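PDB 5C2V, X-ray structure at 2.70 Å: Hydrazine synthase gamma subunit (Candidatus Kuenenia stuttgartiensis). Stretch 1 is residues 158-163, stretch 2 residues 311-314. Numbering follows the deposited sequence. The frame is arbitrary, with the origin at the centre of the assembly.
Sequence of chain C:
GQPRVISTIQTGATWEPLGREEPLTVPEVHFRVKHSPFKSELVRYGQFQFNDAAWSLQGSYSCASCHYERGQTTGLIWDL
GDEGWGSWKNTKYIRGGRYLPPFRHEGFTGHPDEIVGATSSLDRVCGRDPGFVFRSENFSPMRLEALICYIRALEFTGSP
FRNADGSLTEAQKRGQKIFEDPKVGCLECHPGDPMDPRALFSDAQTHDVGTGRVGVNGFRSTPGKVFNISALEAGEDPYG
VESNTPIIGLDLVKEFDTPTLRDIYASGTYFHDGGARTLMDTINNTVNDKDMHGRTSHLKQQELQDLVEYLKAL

Stretch 1 (158-163) GSPFRN
Stretch 2 (311-314) LKAL

The contact joins an irregular loop, Gly158 to Asn163, to the last four residues of the chain, Leu311 to Leu314, which carries the continuation of a helix that begins earlier. The loop starts with Gly158 at phi/psi 90/152, a conformation in which a CB would be jammed against the carbonyl oxygen of the preceding residue, so the backbone itself calls for glycine. Ser159 follows extended at -83/129. Pro160 at -71/-15, its ring in the C-gamma endo pucker, and Phe161 at -88/10 then turn the chain, and Arg162 at -110/157 and Asn163 at -54/147 extend it again. In the other stretch Leu311 is helical at -62/-39; Lys312 lies at -64/-22, Ala313 at -85/-10, and Leu314 has phi -87. One backbone hydrogen bond, Leu314 N to Leu311 O at 3.2 Å, links the last residue to the one three before it. The two backbones come nearest at Ser159 and Ala313, with their CA atoms 5.4 Å apart; around this point Ser159, Phe161 and Arg162 meet Lys312 and Ala313, and Ser159 also touches Leu314; the loop runs crosswise to the chain end rather than alongside it. No hydrogen bond crosses the contact, which buries 297 Å² summed over both sides.

The clearest pairing is Phe161 with Lys312, whose CA-to-CB bonds each point toward the opposing stretch. Phe161 takes chi1 m (-69°) with chi2 -79°, and Lys312 runs m, t, p, t, the p turn at chi3 interrupting an otherwise extended tail. The result brings the end of the lysine chain to one face of the ring, with CE over it: Lys312 CE sits 3.6 Å from the centroid of the Phe161 ring and only 8° off the normal, a CH-pi contact in which a carbon polarised by the adjacent ammonium meets the electron-rich face. Lys312 NZ lies 4.1 Å from the same centroid but 29° off the normal, an off-centre cation-pi interaction. The ammonium is also hydrogen-bonded to a residue just beyond one of the stretches. For a designer, the rule is that lysine can set its CE on an aromatic face while NZ, off-centre from the ring, keeps a hydrogen bond of its own.

Ser159 fits close against the chain end. Its side chain is t (-178°), and its CB packs 3.3 Å from Ala313 O. The hydroxyl is modelled too tightly, with Ser159 OG 2.3 Å from Lys312 O, a clash that cannot be read as a bond. A weak hydrogen bond within the loop, Phe161 N to Ser159 OG at 3.4 Å, carries the same uncertainty about the oxygen's place.

Arg162 leaves its backbone sideways, but its end comes nearer, with chi1 m (-50°), chi2 off-rotamer at -148°, chi3 m (-70°) and chi4 -133°. Its aliphatic part meets the small methyl of Ala313, Arg162 CD to Ala313 CB at 3.8 Å. Arg162 NH1 reaches within 2.8 Å of Ala313 O, yet the carbonyl approaches the guanidinium obliquely and the angle is too poor for a hydrogen bond, leaving proximity of opposite polarity.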

# COMPACT_ATOMS: atom_id res chain seq x y z
N GLY C 158 26.98 60.91 1.96
CA GLY C 158 28.07 61.69 1.40
C GLY C 158 29.14 60.78 0.83
O GLY C 158 29.31 59.66 1.29
N SER C 159 29.86 61.27 -0.18
CA SER C 159 30.83 60.44 -0.89
C SER C 159 32.18 60.36 -0.18
O SER C 159 32.76 61.38 0.19
CB SER C 159 31.03 60.97 -2.31
OG SER C 159 31.94 60.15 -3.03
N PRO C 160 32.68 59.13 0.02
CA PRO C 160 33.98 58.79 0.61
C PRO C 160 35.17 59.10 -0.30
O PRO C 160 36.31 59.13 0.17
CB PRO C 160 33.87 57.28 0.83
CG PRO C 160 32.92 56.82 -0.22
CD PRO C 160 31.91 57.92 -0.34
N PHE C 161 34.90 59.33 -1.58
CA PHE C 161 35.94 59.35 -2.61
C PHE C 161 36.60 60.72 -2.80
O PHE C 161 37.35 60.92 -3.75
CB PHE C 161 35.37 58.85 -3.93
CG PHE C 161 35.04 57.38 -3.91
CD1 PHE C 161 36.04 56.43 -4.07
CD2 PHE C 161 33.73 56.95 -3.73
CE1 PHE C 161 35.74 55.08 -4.04
CE2 PHE C 161 33.43 55.60 -3.70
CZ PHE C 161 34.44 54.67 -3.86
N ARG C 162 36.30 61.65 -1.91
CA ARG C 162 36.85 63.00 -1.99
C ARG C 162 37.87 63.23 -0.88
O ARG C 162 37.84 62.54 0.14
CB ARG C 162 35.73 64.05 -1.91
CG ARG C 162 34.58 63.79 -2.86
CD ARG C 162 33.95 65.09 -3.33
NE ARG C 162 33.22 65.77 -2.26
CZ ARG C 162 31.99 66.28 -2.40
NH1 ARG C 162 31.36 66.18 -3.56
NH2 ARG C 162 31.40 66.88 -1.37
N ASN C 163 38.77 64.19 -1.10
CA ASN C 163 39.88 64.45 -0.19
C ASN C 163 39.44 64.69 1.25
O ASN C 163 38.36 65.22 1.50
CB ASN C 163 40.68 65.67 -0.67
CG ASN C 163 41.38 65.43 -1.99
OD1 ASN C 163 41.92 64.35 -2.24
ND2 ASN C 163 41.37 66.44 -2.85
N LEU C 311 30.85 61.34 -10.72
CA LEU C 311 29.63 60.72 -10.22
C LEU C 311 29.88 60.05 -8.87
O LEU C 311 29.05 60.12 -7.97
CB LEU C 311 29.09 59.70 -11.23
CG LEU C 311 28.47 60.28 -12.50
CD1 LEU C 311 28.15 59.19 -13.50
CD2 LEU C 311 27.21 61.07 -12.15
N LYS C 312 31.04 59.42 -8.74
CA LYS C 312 31.45 58.80 -7.48
C LYS C 312 31.63 59.83 -6.37
O LYS C 312 31.58 59.49 -5.19
CB LYS C 312 32.75 58.02 -7.67
CG LYS C 312 32.64 56.80 -8.57
CD LYS C 312 34.00 56.16 -8.80
CE LYS C 312 34.68 55.83 -7.48
NZ LYS C 312 36.06 55.29 -7.68
N ALA C 313 31.84 61.08 -6.76
CA ALA C 313 32.10 62.15 -5.81
C ALA C 313 30.82 62.76 -5.25
O ALA C 313 30.85 63.54 -4.30
CB ALA C 313 32.96 63.23 -6.45
N LEU C 314 29.69 62.40 -5.85
CA LEU C 314 28.40 62.94 -5.42
C LEU C 314 27.80 62.12 -4.28
O LEU C 314 27.35 62.67 -3.27
CB LEU C 314 27.42 63.00 -6.59
CG LEU C 314 27.91 63.78 -7.82
CD1 LEU C 314 26.81 63.85 -8.87
CD2 LEU C 314 28.38 65.17 -7.42